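PDB 4O86: phosphoribosylaminoimidazole-succinocarboxamide synthase from Pyrococcus horikoshii, which catalyses the ATP-dependent joining of L-aspartate to a carboxylated aminoimidazole ribotide, giving SAICAR in de novo purine biosynthesis. Local coordinates for residues Thr32-Thr37 against Val212-Lys217; Ile170-Lys175 against Thr196-Asp201. All coordinates share one frame; numbering follows the deposited sequence.

Interaction 1 (Thr32-Thr37 against Val212-Lys217). With CDP (cytidine-5'-diphosphate), chain C; C5P (cytidine-5'-monophosphate), chain D; PO4 (phosphate ion), chain B.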
ATOM      1  N   THR A  32     -23.183   7.258   6.457  1.00 27.92           N
ATOM      2  CA  THR A  32     -23.011   6.041   5.654  1.00 28.29           C
ATOM      3  C   THR A  32     -21.741   5.317   6.097  1.00 27.87           C
ATOM      4  O   THR A  32     -20.752   5.953   6.469  1.00 26.74           O
ATOM      5  CB  THR A  32     -22.843   6.364   4.151  1.00 29.75           C
ATOM      6  OG1 THR A  32     -23.640   7.504   3.800  1.00 32.35           O
ATOM      7  CG2 THR A  32     -23.274   5.196   3.309  1.00 29.23           C
ATOM      8  N   ALA A  33     -21.768   3.992   6.042  1.00 27.78           N
ATOM      9  CA  ALA A  33     -20.611   3.182   6.411  1.00 29.46           C
ATOM     10  C   ALA A  33     -20.597   1.896   5.611  1.00 30.76           C
ATOM     11  O   ALA A  33     -21.586   1.566   4.951  1.00 30.12           O
ATOM     12  CB  ALA A  33     -20.605   2.888   7.909  1.00 26.89           C
ATOM     13  N   PHE A  34     -19.467   1.192   5.682  1.00 33.50           N
ATOM     14  CA  PHE A  34     -19.245  -0.095   5.011  1.00 37.62           C
ATOM     15  C   PHE A  34     -19.593  -0.037   3.520  1.00 41.62           C
ATOM     16  O   PHE A  34     -20.516  -0.721   3.056  1.00 43.54           O
ATOM     17  CB  PHE A  34     -19.986  -1.235   5.735  1.00 35.74           C
ATOM     18  CG  PHE A  34     -19.772  -1.249   7.232  1.00 35.52           C
ATOM     19  CD1 PHE A  34     -18.498  -1.448   7.772  1.00 33.52           C
ATOM     20  CD2 PHE A  34     -20.845  -1.069   8.104  1.00 34.21           C
ATOM     21  CE1 PHE A  34     -18.302  -1.457   9.144  1.00 33.88           C
ATOM     22  CE2 PHE A  34     -20.654  -1.084   9.479  1.00 33.71           C
ATOM     23  CZ  PHE A  34     -19.382  -1.276  10.001  1.00 33.44           C
ATOM     24  N   ASP A  35     -18.850   0.788   2.781  1.00 46.82           N
ATOM     25  CA  ASP A  35     -19.114   1.028   1.352  1.00 50.82           C
ATOM     26  C   ASP A  35     -20.596   1.297   1.074  1.00 51.03           C
ATOM     27  O   ASP A  35     -21.171   0.756   0.125  1.00 54.75           O
ATOM     28  CB  ASP A  35     -18.592  -0.133   0.477  1.00 53.59           C
ATOM     29  CG  ASP A  35     -17.221   0.154  -0.135  1.00 55.89           C
ATOM     30  OD1 ASP A  35     -16.898   1.340  -0.352  1.00 58.36           O
ATOM     31  OD2 ASP A  35     -16.466  -0.808  -0.415  1.00 58.45           O
ATOM     32  N   GLY A  36     -21.213   2.115   1.923  1.00 50.14           N
ATOM     33  CA  GLY A  36     -22.599   2.533   1.727  1.00 49.20           C
ATOM     34  C   GLY A  36     -23.687   1.514   2.027  1.00 49.54           C
ATOM     35  O   GLY A  36     -24.853   1.741   1.696  1.00 50.20           O
ATOM     36  N   THR A  37     -23.328   0.401   2.662  1.00 47.16           N
ATOM     37  CA  THR A  37     -24.319  -0.634   2.992  1.00 44.96           C
ATOM     38  C   THR A  37     -25.076  -0.372   4.305  1.00 42.05           C
ATOM     39  O   THR A  37     -26.144  -0.939   4.531  1.00 42.94           O
ATOM     40  CB  THR A  37     -23.699  -2.047   2.994  1.00 46.18           C
ATOM     41  OG1 THR A  37     -22.798  -2.182   4.099  1.00 47.26           O
ATOM     42  CG2 THR A  37     -22.947  -2.301   1.687  1.00 45.21           C
ATOM     43  N   VAL A 212     -18.920   5.121  16.640  1.00 23.00           N
ATOM     44  CA  VAL A 212     -20.188   5.008  17.380  1.00 25.28           C
ATOM     45  C   VAL A 212     -21.345   4.552  16.463  1.00 25.80           C
ATOM     46  O   VAL A 212     -22.114   3.658  16.821  1.00 25.49           O
ATOM     47  CB  VAL A 212     -20.496   6.337  18.107  1.00 26.41           C
ATOM     48  CG1 VAL A 212     -21.926   6.372  18.637  1.00 26.88           C
ATOM     49  CG2 VAL A 212     -19.480   6.567  19.234  1.00 25.47           C
ATOM     50  N   PHE A 213     -21.435   5.149  15.273  1.00 25.97           N
ATOM     51  CA  PHE A 213     -22.366   4.697  14.237  1.00 25.64           C
ATOM     52  C   PHE A 213     -21.941   3.381  13.570  1.00 26.92           C
ATOM     53  O   PHE A 213     -22.783   2.498  13.346  1.00 26.36           O
ATOM     54  CB  PHE A 213     -22.578   5.801  13.196  1.00 25.16           C
ATOM     55  CG  PHE A 213     -23.335   5.362  11.966  1.00 25.59           C
ATOM     56  CD1 PHE A 213     -24.634   4.862  12.056  1.00 25.55           C
ATOM     57  CD2 PHE A 213     -22.752   5.470  10.708  1.00 25.46           C
ATOM     58  CE1 PHE A 213     -25.327   4.467  10.915  1.00 26.13           C
ATOM     59  CE2 PHE A 213     -23.445   5.083   9.562  1.00 26.32           C
ATOM     60  CZ  PHE A 213     -24.733   4.580   9.664  1.00 25.54           C
ATOM     61  N   ARG A 214     -20.652   3.240  13.253  1.00 27.16           N
ATOM     62  CA  ARG A 214     -20.164   2.015  12.594  1.00 28.15           C
ATOM     63  C   ARG A 214     -20.476   0.736  13.391  1.00 29.33           C
ATOM     64  O   ARG A 214     -20.953  -0.244  12.819  1.00 27.66           O
ATOM     65  CB  ARG A 214     -18.656   2.081  12.301  1.00 26.88           C
ATOM     66  CG  ARG A 214     -18.275   2.939  11.101  1.00 26.42           C
ATOM     67  CD  ARG A 214     -16.765   3.071  11.010  1.00 25.67           C
ATOM     68  NE  ARG A 214     -16.361   4.095  10.048  1.00 24.82           N
ATOM     69  CZ  ARG A 214     -15.650   5.187  10.336  1.00 24.33           C
ATOM     70  NH1 ARG A 214     -15.359   6.036   9.358  1.00 22.69           N
ATOM     71  NH2 ARG A 214     -15.218   5.431  11.579  1.00 22.64           N
ATOM     72  N   PHE A 215     -20.201   0.759  14.697  1.00 30.96           N
ATOM     73  CA  PHE A 215     -20.290  -0.453  15.522  1.00 34.40           C
ATOM     74  C   PHE A 215     -21.313  -0.360  16.659  1.00 36.31           C
ATOM     75  O   PHE A 215     -21.231  -1.114  17.631  1.00 38.32           O
ATOM     76  CB  PHE A 215     -18.901  -0.851  16.056  1.00 33.52           C
ATOM     77  CG  PHE A 215     -17.843  -0.914  14.991  1.00 34.09           C
ATOM     78  CD1 PHE A 215     -17.866  -1.919  14.022  1.00 33.94           C
ATOM     79  CD2 PHE A 215     -16.834   0.044  14.938  1.00 33.56           C
ATOM     80  CE1 PHE A 215     -16.900  -1.969  13.029  1.00 33.29           C
ATOM     81  CE2 PHE A 215     -15.868   0.003  13.944  1.00 33.87           C
ATOM     82  CZ  PHE A 215     -15.902  -1.008  12.989  1.00 33.44           C
ATOM     83  N   ASP A 216     -22.266   0.566  16.525  1.00 37.76           N
ATOM     84  CA  ASP A 216     -23.389   0.705  17.459  1.00 39.00           C
ATOM     85  C   ASP A 216     -22.932   0.854  18.909  1.00 38.65           C
ATOM     86  O   ASP A 216     -23.367   0.119  19.801  1.00 38.97           O
ATOM     87  CB  ASP A 216     -24.367  -0.471  17.306  1.00 40.33           C
ATOM     88  CG  ASP A 216     -25.059  -0.485  15.954  1.00 41.91           C
ATOM     89  OD1 ASP A 216     -25.051   0.546  15.246  1.00 41.76           O
ATOM     90  OD2 ASP A 216     -25.622  -1.536  15.599  1.00 44.16           O
ATOM     91  N   LYS A 217     -22.057   1.822  19.136  1.00 37.57           N
ATOM     92  CA  LYS A 217     -21.425   1.985  20.437  1.00 38.15           C
ATOM     93  C   LYS A 217     -22.160   2.965  21.340  1.00 37.83           C
ATOM     94  O   LYS A 217     -21.690   3.261  22.438  1.00 39.24           O
ATOM     95  CB  LYS A 217     -19.974   2.433  20.262  1.00 38.74           C
ATOM     96  CG  LYS A 217     -19.031   1.347  19.793  1.00 39.16           C
ATOM     97  CD  LYS A 217     -17.690   1.975  19.454  1.00 41.46           C
ATOM     98  CE  LYS A 217     -16.568   0.970  19.553  1.00 39.22           C
ATOM     99  NZ  LYS A 217     -15.311   1.735  19.722  1.00 40.23           N
TER
HETATM  100  O3B CDP C 502     -12.979   1.381   7.290  0.50 15.93           O
HETATM  101  PB  CDP C 502     -12.344   2.346   8.254  0.50 16.39           P
HETATM  102  O1B CDP C 502     -13.076   3.676   8.311  0.50 15.98           O
HETATM  103  O2B CDP C 502     -11.976   1.758   9.590  0.50 15.41           O
HETATM  104  O3A CDP C 502     -10.932   2.697   7.546  0.50 16.19           O
HETATM  105  PA  CDP C 502      -9.579   3.103   8.325  0.50 16.32           P
HETATM  106  O1A CDP C 502      -8.436   3.045   7.340  0.50 16.70           O
HETATM  107  O2A CDP C 502      -9.437   2.300   9.600  0.50 16.40           O
HETATM  108  O5' CDP C 502      -9.861   4.638   8.710  0.50 16.38           O
HETATM  109  C5' CDP C 502      -8.789   5.556   8.912  0.50 16.84           C
HETATM  110  C4' CDP C 502      -9.359   6.931   9.234  0.50 17.53           C
HETATM  111  O4' CDP C 502      -9.762   7.585   8.032  0.50 17.87           O
HETATM  112  C3' CDP C 502     -10.607   6.815  10.092  0.50 17.96           C
HETATM  113  O3' CDP C 502     -10.620   7.887  11.042  0.50 17.74           O
HETATM  114  C2' CDP C 502     -11.766   6.989   9.147  0.50 18.19           C
HETATM  115  O2' CDP C 502     -12.816   7.671   9.843  0.50 18.72           O
HETATM  116  C1' CDP C 502     -11.173   7.835   8.030  0.50 18.49           C
HETATM  117  N1  CDP C 502     -11.698   7.501   6.697  0.50 18.99           N
HETATM  118  C2  CDP C 502     -12.521   8.421   6.010  0.50 18.88           C
HETATM  119  O2  CDP C 502     -12.820   9.507   6.549  0.50 18.46           O
HETATM  120  N3  CDP C 502     -12.988   8.122   4.774  0.50 19.21           N
HETATM  121  C4  CDP C 502     -12.666   6.952   4.183  0.50 19.57           C
HETATM  122  N4  CDP C 502     -13.142   6.665   2.950  0.50 20.38           N
HETATM  123  C5  CDP C 502     -11.853   6.031   4.838  0.50 19.54           C
HETATM  124  C6  CDP C 502     -11.369   6.338   6.112  0.50 19.45           C
HETATM  125  O3P C5P D 503     -10.924   2.563   7.867  0.50 16.44           O
HETATM  126  P   C5P D 503      -9.560   3.053   8.277  0.50 16.37           P
HETATM  127  O1P C5P D 503      -9.119   2.640   9.664  0.50 16.30           O
HETATM  128  O2P C5P D 503      -8.495   2.825   7.231  0.50 16.62           O
HETATM  129  O5' C5P D 503      -9.764   4.643   8.396  0.50 16.46           O
HETATM  130  C5' C5P D 503      -8.748   5.483   8.942  0.50 16.91           C
HETATM  131  C4' C5P D 503      -9.322   6.863   9.239  0.50 17.57           C
HETATM  132  O4' C5P D 503      -9.692   7.517   8.025  0.50 17.89           O
HETATM  133  C3' C5P D 503     -10.587   6.768  10.075  0.50 18.03           C
HETATM  134  O3' C5P D 503     -10.594   7.832  11.033  0.50 17.81           O
HETATM  135  C2' C5P D 503     -11.727   6.982   9.114  0.50 18.24           C
HETATM  136  O2' C5P D 503     -12.764   7.690   9.803  0.50 18.83           O
HETATM  137  C1' C5P D 503     -11.095   7.816   8.010  0.50 18.52           C
HETATM  138  N1  C5P D 503     -11.617   7.509   6.670  0.50 19.00           N
HETATM  139  C2  C5P D 503     -12.481   8.418   6.020  0.50 18.87           C
HETATM  140  N3  C5P D 503     -12.946   8.141   4.778  0.50 19.18           N
HETATM  141  C4  C5P D 503     -12.584   7.002   4.149  0.50 19.48           C
HETATM  142  C5  C5P D 503     -11.730   6.095   4.768  0.50 19.48           C
HETATM  143  C6  C5P D 503     -11.248   6.380   6.046  0.50 19.42           C
HETATM  144  O2  C5P D 503     -12.818   9.475   6.594  0.50 18.47           O
HETATM  145  N4  C5P D 503     -13.056   6.736   2.910  0.50 20.28           N
HETATM  146  P   PO4 B 501     -16.766   4.070   6.469  1.00 61.88           P
HETATM  147  O1  PO4 B 501     -17.654   4.448   5.303  1.00 63.56           O
HETATM  148  O2  PO4 B 501     -16.914   2.596   6.782  1.00 56.30           O
HETATM  149  O3  PO4 B 501     -15.322   4.414   6.150  1.00 63.37           O
HETATM  150  O4  PO4 B 501     -17.204   4.870   7.665  1.00 61.80           O

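Interaction 2 (Ile170-Lys175 against Thr196-Asp201). With CDP (cytidine-5'-diphosphate), chain C; C5P (cytidine-5'-monophosphate), chain D; PO4 (phosphate ion), chain G.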
ATOM      1  N   ILE A 170      -7.651  11.872  22.523  1.00 21.53           N
ATOM      2  CA  ILE A 170      -6.609  11.245  21.730  1.00 21.14           C
ATOM      3  C   ILE A 170      -7.029  11.202  20.263  1.00 20.21           C
ATOM      4  O   ILE A 170      -8.100  10.694  19.920  1.00 18.89           O
ATOM      5  CB  ILE A 170      -6.310   9.817  22.218  1.00 21.88           C
ATOM      6  CG1 ILE A 170      -5.954   9.836  23.712  1.00 22.03           C
ATOM      7  CG2 ILE A 170      -5.180   9.196  21.395  1.00 21.61           C
ATOM      8  CD1 ILE A 170      -5.959   8.464  24.354  1.00 23.63           C
ATOM      9  N   LEU A 171      -6.178  11.752  19.408  1.00 19.42           N
ATOM     10  CA  LEU A 171      -6.364  11.642  17.971  1.00 18.17           C
ATOM     11  C   LEU A 171      -5.780  10.309  17.508  1.00 17.33           C
ATOM     12  O   LEU A 171      -4.569  10.142  17.389  1.00 16.77           O
ATOM     13  CB  LEU A 171      -5.736  12.835  17.258  1.00 18.36           C
ATOM     14  CG  LEU A 171      -5.804  12.911  15.726  1.00 18.30           C
ATOM     15  CD1 LEU A 171      -7.233  13.010  15.204  1.00 17.24           C
ATOM     16  CD2 LEU A 171      -4.983  14.113  15.285  1.00 17.87           C
ATOM     17  N   VAL A 172      -6.670   9.354  17.256  1.00 16.72           N
ATOM     18  CA  VAL A 172      -6.273   7.985  16.943  1.00 16.01           C
ATOM     19  C   VAL A 172      -5.752   7.888  15.491  1.00 15.53           C
ATOM     20  O   VAL A 172      -4.630   7.420  15.246  1.00 15.71           O
ATOM     21  CB  VAL A 172      -7.441   7.024  17.265  1.00 15.91           C
ATOM     22  CG1 VAL A 172      -7.250   5.650  16.634  1.00 15.45           C
ATOM     23  CG2 VAL A 172      -7.598   6.922  18.777  1.00 15.95           C
ATOM     24  N   ASP A 173      -6.553   8.368  14.546  1.00 14.79           N
ATOM     25  CA  ASP A 173      -6.148   8.474  13.139  1.00 14.68           C
ATOM     26  C   ASP A 173      -7.117   9.433  12.484  1.00 14.52           C
ATOM     27  O   ASP A 173      -8.053   9.887  13.147  1.00 14.78           O
ATOM     28  CB  ASP A 173      -6.182   7.114  12.428  1.00 14.17           C
ATOM     29  CG  ASP A 173      -7.539   6.406  12.558  1.00 13.96           C
ATOM     30  OD1 ASP A 173      -8.579   7.078  12.579  1.00 13.53           O
ATOM     31  OD2 ASP A 173      -7.556   5.168  12.634  1.00 14.18           O
ATOM     32  N   PHE A 174      -6.896   9.753  11.210  1.00 13.73           N
ATOM     33  CA  PHE A 174      -7.793  10.658  10.477  1.00 13.37           C
ATOM     34  C   PHE A 174      -7.465  10.662   8.997  1.00 13.01           C
ATOM     35  O   PHE A 174      -6.379  10.255   8.592  1.00 12.36           O
ATOM     36  CB  PHE A 174      -7.747  12.098  11.041  1.00 13.72           C
ATOM     37  CG  PHE A 174      -6.381  12.749  10.978  1.00 13.52           C
ATOM     38  CD1 PHE A 174      -6.069  13.643   9.956  1.00 13.57           C
ATOM     39  CD2 PHE A 174      -5.414  12.476  11.943  1.00 13.44           C
ATOM     40  CE1 PHE A 174      -4.824  14.257   9.892  1.00 13.47           C
ATOM     41  CE2 PHE A 174      -4.158  13.080  11.881  1.00 13.65           C
ATOM     42  CZ  PHE A 174      -3.862  13.971  10.850  1.00 13.43           C
ATOM     43  N   LYS A 175      -8.414  11.127   8.194  1.00 13.14           N
ATOM     44  CA  LYS A 175      -8.237  11.213   6.750  1.00 12.74           C
ATOM     45  C   LYS A 175      -8.260  12.679   6.278  1.00 12.61           C
ATOM     46  O   LYS A 175      -9.117  13.462   6.683  1.00 11.88           O
ATOM     47  CB  LYS A 175      -9.338  10.416   6.043  1.00 12.79           C
ATOM     48  CG  LYS A 175      -9.232  10.360   4.515  1.00 13.08           C
ATOM     49  CD  LYS A 175      -9.996  11.482   3.814  1.00 13.32           C
ATOM     50  CE  LYS A 175     -11.517  11.325   3.965  1.00 13.77           C
ATOM     51  NZ  LYS A 175     -12.284  12.496   3.423  1.00 13.69           N
ATOM     52  N   THR A 196     -14.462  11.974   9.893  1.00 16.11           N
ATOM     53  CA  THR A 196     -13.212  11.695   9.175  1.00 16.02           C
ATOM     54  C   THR A 196     -11.993  11.521  10.098  1.00 15.97           C
ATOM     55  O   THR A 196     -10.860  11.436   9.620  1.00 15.24           O
ATOM     56  CB  THR A 196     -12.951  12.751   8.065  1.00 15.83           C
ATOM     57  OG1 THR A 196     -12.953  14.055   8.636  1.00 15.31           O
ATOM     58  CG2 THR A 196     -14.048  12.692   7.002  1.00 16.31           C
ATOM     59  N   CYS A 197     -12.244  11.456  11.412  1.00 16.32           N
ATOM     60  CA  CYS A 197     -11.203  11.207  12.410  1.00 17.32           C
ATOM     61  C   CYS A 197     -11.666  10.190  13.439  1.00 17.36           C
ATOM     62  O   CYS A 197     -12.870  10.020  13.670  1.00 17.64           O
ATOM     63  CB  CYS A 197     -10.837  12.479  13.185  1.00 17.88           C
ATOM     64  SG  CYS A 197     -10.606  13.998  12.252  1.00 18.54           S
ATOM     65  N   ARG A 198     -10.704   9.519  14.059  1.00 16.76           N
ATOM     66  CA  ARG A 198     -10.978   8.798  15.299  1.00 16.61           C
ATOM     67  C   ARG A 198     -10.526   9.631  16.486  1.00 16.62           C
ATOM     68  O   ARG A 198      -9.349  10.003  16.589  1.00 16.90           O
ATOM     69  CB  ARG A 198     -10.360   7.393  15.301  1.00 15.89           C
ATOM     70  CG  ARG A 198     -11.194   6.371  14.521  1.00 15.68           C
ATOM     71  CD  ARG A 198     -10.647   4.947  14.614  1.00 15.33           C
ATOM     72  NE  ARG A 198     -11.477   4.031  13.829  1.00 14.65           N
ATOM     73  CZ  ARG A 198     -11.169   3.557  12.624  1.00 15.02           C
ATOM     74  NH1 ARG A 198     -10.007   3.850  12.042  1.00 14.64           N
ATOM     75  NH2 ARG A 198     -12.024   2.756  12.004  1.00 15.15           N
ATOM     76  N   PHE A 199     -11.488   9.961  17.345  1.00 17.20           N
ATOM     77  CA  PHE A 199     -11.256  10.657  18.605  1.00 17.87           C
ATOM     78  C   PHE A 199     -11.636   9.730  19.757  1.00 19.41           C
ATOM     79  O   PHE A 199     -12.768   9.230  19.805  1.00 19.40           O
ATOM     80  CB  PHE A 199     -12.129  11.917  18.716  1.00 17.12           C
ATOM     81  CG  PHE A 199     -11.967  12.910  17.590  1.00 16.76           C
ATOM     82  CD1 PHE A 199     -10.712  13.400  17.227  1.00 16.64           C
ATOM     83  CD2 PHE A 199     -13.092  13.414  16.933  1.00 16.37           C
ATOM     84  CE1 PHE A 199     -10.584  14.344  16.208  1.00 16.08           C
ATOM     85  CE2 PHE A 199     -12.968  14.368  15.926  1.00 16.35           C
ATOM     86  CZ  PHE A 199     -11.715  14.831  15.559  1.00 16.11           C
ATOM     87  N   TRP A 200     -10.702   9.513  20.686  1.00 20.83           N
ATOM     88  CA  TRP A 200     -10.978   8.760  21.916  1.00 21.81           C
ATOM     89  C   TRP A 200     -10.830   9.611  23.139  1.00 22.26           C
ATOM     90  O   TRP A 200      -9.886  10.398  23.245  1.00 21.29           O
ATOM     91  CB  TRP A 200     -10.041   7.569  22.082  1.00 21.33           C
ATOM     92  CG  TRP A 200     -10.237   6.432  21.121  1.00 21.68           C
ATOM     93  CD1 TRP A 200     -11.227   6.287  20.150  1.00 22.20           C
ATOM     94  CD2 TRP A 200      -9.431   5.207  21.032  1.00 22.09           C
ATOM     95  NE1 TRP A 200     -11.076   5.104  19.472  1.00 22.14           N
ATOM     96  CE2 TRP A 200     -10.017   4.407  19.950  1.00 22.84           C
ATOM     97  CE3 TRP A 200      -8.311   4.723  21.700  1.00 23.33           C
ATOM     98  CZ2 TRP A 200      -9.498   3.169  19.580  1.00 23.04           C
ATOM     99  CZ3 TRP A 200      -7.790   3.475  21.319  1.00 24.48           C
ATOM    100  CH2 TRP A 200      -8.369   2.722  20.280  1.00 24.64           C
ATOM    101  N   ASP A 201     -11.734   9.440  24.100  1.00 24.39           N
ATOM    102  CA  ASP A 201     -11.544  10.080  25.401  1.00 25.29           C
ATOM    103  C   ASP A 201     -10.247   9.543  26.013  1.00 26.10           C
ATOM    104  O   ASP A 201     -10.029   8.332  26.025  1.00 25.91           O
ATOM    105  CB  ASP A 201     -12.714   9.808  26.340  1.00 25.52           C
ATOM    106  CG  ASP A 201     -12.419  10.264  27.762  1.00 24.87           C
ATOM    107  OD1 ASP A 201     -12.455  11.480  28.012  1.00 23.13           O
ATOM    108  OD2 ASP A 201     -12.112   9.405  28.609  1.00 25.75           O
TER
HETATM  109  O3B CDP C 502     -12.979   1.381   7.290  0.50 15.93           O
HETATM  110  PB  CDP C 502     -12.344   2.346   8.254  0.50 16.39           P
HETATM  111  O1B CDP C 502     -13.076   3.676   8.311  0.50 15.98           O
HETATM  112  O2B CDP C 502     -11.976   1.758   9.590  0.50 15.41           O
HETATM  113  O3A CDP C 502     -10.932   2.697   7.546  0.50 16.19           O
HETATM  114  PA  CDP C 502      -9.579   3.103   8.325  0.50 16.32           P
HETATM  115  O1A CDP C 502      -8.436   3.045   7.340  0.50 16.70           O
HETATM  116  O2A CDP C 502      -9.437   2.300   9.600  0.50 16.40           O
HETATM  117  O5' CDP C 502      -9.861   4.638   8.710  0.50 16.38           O
HETATM  118  C5' CDP C 502      -8.789   5.556   8.912  0.50 16.84           C
HETATM  119  C4' CDP C 502      -9.359   6.931   9.234  0.50 17.53           C
HETATM  120  O4' CDP C 502      -9.762   7.585   8.032  0.50 17.87           O
HETATM  121  C3' CDP C 502     -10.607   6.815  10.092  0.50 17.96           C
HETATM  122  O3' CDP C 502     -10.620   7.887  11.042  0.50 17.74           O
HETATM  123  C2' CDP C 502     -11.766   6.989   9.147  0.50 18.19           C
HETATM  124  O2' CDP C 502     -12.816   7.671   9.843  0.50 18.72           O
HETATM  125  C1' CDP C 502     -11.173   7.835   8.030  0.50 18.49           C
HETATM  126  N1  CDP C 502     -11.698   7.501   6.697  0.50 18.99           N
HETATM  127  C2  CDP C 502     -12.521   8.421   6.010  0.50 18.88           C
HETATM  128  O2  CDP C 502     -12.820   9.507   6.549  0.50 18.46           O
HETATM  129  N3  CDP C 502     -12.988   8.122   4.774  0.50 19.21           N
HETATM  130  C4  CDP C 502     -12.666   6.952   4.183  0.50 19.57           C
HETATM  131  N4  CDP C 502     -13.142   6.665   2.950  0.50 20.38           N
HETATM  132  C5  CDP C 502     -11.853   6.031   4.838  0.50 19.54           C
HETATM  133  C6  CDP C 502     -11.369   6.338   6.112  0.50 19.45           C
HETATM  134  O3P C5P D 503     -10.924   2.563   7.867  0.50 16.44           O
HETATM  135  P   C5P D 503      -9.560   3.053   8.277  0.50 16.37           P
HETATM  136  O1P C5P D 503      -9.119   2.640   9.664  0.50 16.30           O
HETATM  137  O2P C5P D 503      -8.495   2.825   7.231  0.50 16.62           O
HETATM  138  O5' C5P D 503      -9.764   4.643   8.396  0.50 16.46           O
HETATM  139  C5' C5P D 503      -8.748   5.483   8.942  0.50 16.91           C
HETATM  140  C4' C5P D 503      -9.322   6.863   9.239  0.50 17.57           C
HETATM  141  O4' C5P D 503      -9.692   7.517   8.025  0.50 17.89           O
HETATM  142  C3' C5P D 503     -10.587   6.768  10.075  0.50 18.03           C
HETATM  143  O3' C5P D 503     -10.594   7.832  11.033  0.50 17.81           O
HETATM  144  C2' C5P D 503     -11.727   6.982   9.114  0.50 18.24           C
HETATM  145  O2' C5P D 503     -12.764   7.690   9.803  0.50 18.83           O
HETATM  146  C1' C5P D 503     -11.095   7.816   8.010  0.50 18.52           C
HETATM  147  N1  C5P D 503     -11.617   7.509   6.670  0.50 19.00           N
HETATM  148  C2  C5P D 503     -12.481   8.418   6.020  0.50 18.87           C
HETATM  149  N3  C5P D 503     -12.946   8.141   4.778  0.50 19.18           N
HETATM  150  C4  C5P D 503     -12.584   7.002   4.149  0.50 19.48           C
HETATM  151  C5  C5P D 503     -11.730   6.095   4.768  0.50 19.48           C
HETATM  152  C6  C5P D 503     -11.248   6.380   6.046  0.50 19.42           C
HETATM  153  O2  C5P D 503     -12.818   9.475   6.594  0.50 18.47           O
HETATM  154  N4  C5P D 503     -13.056   6.736   2.910  0.50 20.28           N
HETATM  155  P   PO4 G 506     -14.839   9.807   2.000  0.80 38.08           P
HETATM  156  O1  PO4 G 506     -14.128   8.582   1.491  0.80 36.50           O
HETATM  157  O2  PO4 G 506     -14.652   9.980   3.491  0.80 36.54           O
HETATM  158  O3  PO4 G 506     -14.274  11.029   1.320  0.80 38.82           O
HETATM  159  O4  PO4 G 506     -16.317   9.657   1.683  0.80 37.96           O
HETATM  160  O   HOH W   1     -10.137  14.439   9.087  1.00 19.72           O

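Interaction 1 (Thr32-Thr37 against Val212-Lys217)
Ala-33, at the end of strand 30-33, and Phe-34, in the turn after it, rest against Arg-214 and Phe-215, where helix 211-214 gives out. The CB of Arg-214 meets Phe-34 CZ at 4.1 Å, and its CG lies 4.0 Å from Ala-33 CB. With CG set anti to the carbonyl carbon (chi1 -77°) and the chain extended from CG to NE, the guanidinium is carried past the hairpin to a phosphate ion, probably from the crystallisation liquor. CD passes that ion's O4, and the guanidinium then grips this oxygen from its edge with two bent bonds, NE to O4 at 2.6 Å and NH1 to O4 at 2.8 Å. NH1 also donates to O2' of the cytidine nucleotide, modelled as overlapping CDP and C5P, 3.1 Å from NH1 in each, while NH2 forms a salt bridge with Asp-211. A leucine here would probably leave phosphate O4 without either guanidinium donor and Asp-211 without this charged mate. The hairpin holds the phosphate through the backbone N of Phe-34, which donates to O2 at 3.1 Å in a fairly straight bond (161°). The edge of the Phe-34 ring meets a backbone carbonyl, CZ lying 3.4 Å from Arg-214 O, and CZ also touches Phe-215 CE1 at 4.0 Å, carbon against carbon. From the preceding residue, CE2 of Phe-213 touches Ala-33 CB and the backbone of Thr-32; Lys-38 makes a cation-pi contact with the same ring. A type I' turn from Phe-34 to Thr-37 closes the two-stranded hairpin of strands 30-33 and 38-41. Thus a hairpin-turn backbone N and an arginine from the end of helix 211-214 bridge one phosphate ion, next to the cytidine nucleotide in what is probably the active-site region.

Interaction 2 (Ile170-Lys175 against Thr196-Asp201)
Strands 170-175 and 197-201 run antiparallel, their axes 4.5 Å apart at closest and 167° between directions, with a beta bulge where Val-172 N gives a bond to Arg-198 O and Asp-173 O takes one from Arg-198 N. Regular pairing holds near one end, where Ile-170 and Trp-200 exchange two straight backbone bonds; at the other, Lys-175 N reaches Thr-196 O at 2.8 Å. Val-172 has the helical backbone angles that go with a classic bulge at its first position, and its CG2 sits over the face of the Trp-200 indole, 3.5 Å from the centroid of the five-membered ring, a CH-pi contact. Asp-173 has CG between its backbone N and carbonyl carbon (chi1 54°), which folds the carboxylate over the Arg-198 chain. OD2 meets Arg-198 NH1 on its syn side at 2.8 Å, a salt bridge with the two planes 66° apart. In the CDP model the same NH1 donates to O2A at 2.9 Å and NH2 to O2B at 2.6 Å, spanning both phosphates; in the overlapping C5P, NH1 meets O1P of the single phosphate. Asp-173 OD1 lies 2.7 Å from CDP O3', at the ribose. On the other face, Leu-171 CD1 lies 3.7 Å from Phe-199 CE1, the two side chains running alongside. There too Phe-174 CB touches Cys-197 SG. Helix 143-165 covers this apolar face through Asn-157, Leu-160 and Leu-164, while strand 84-93 pairs with strand 169-180, Phe-174 bonding to the backbone of Val-92.

In the fold
Interactions 1 and 2, with centres 16 Å apart, meet at one cytidine nucleotide site, modelled as both CDP and C5P: Arg-214 reaches the ribose O2', and Arg-198 the phosphates. The two guanidinium groups approach to 4.2 Å between Arg-214 NH2 and Arg-198 NH2, with Asp-211 salt-bridged to both, one carboxylate oxygen each, which would probably offset their charges. Helix 211-214 is the next element after strand 197-201, across a short loop. The Lys-175 side chain is about 4 Å from the bound magnesium, its NZ salt-bridged to Glu-177 and Asp-190; the Thr-32 side chain is about 8 Å from the ADP. The cytidine nucleotide may mark where the ribotide substrate binds.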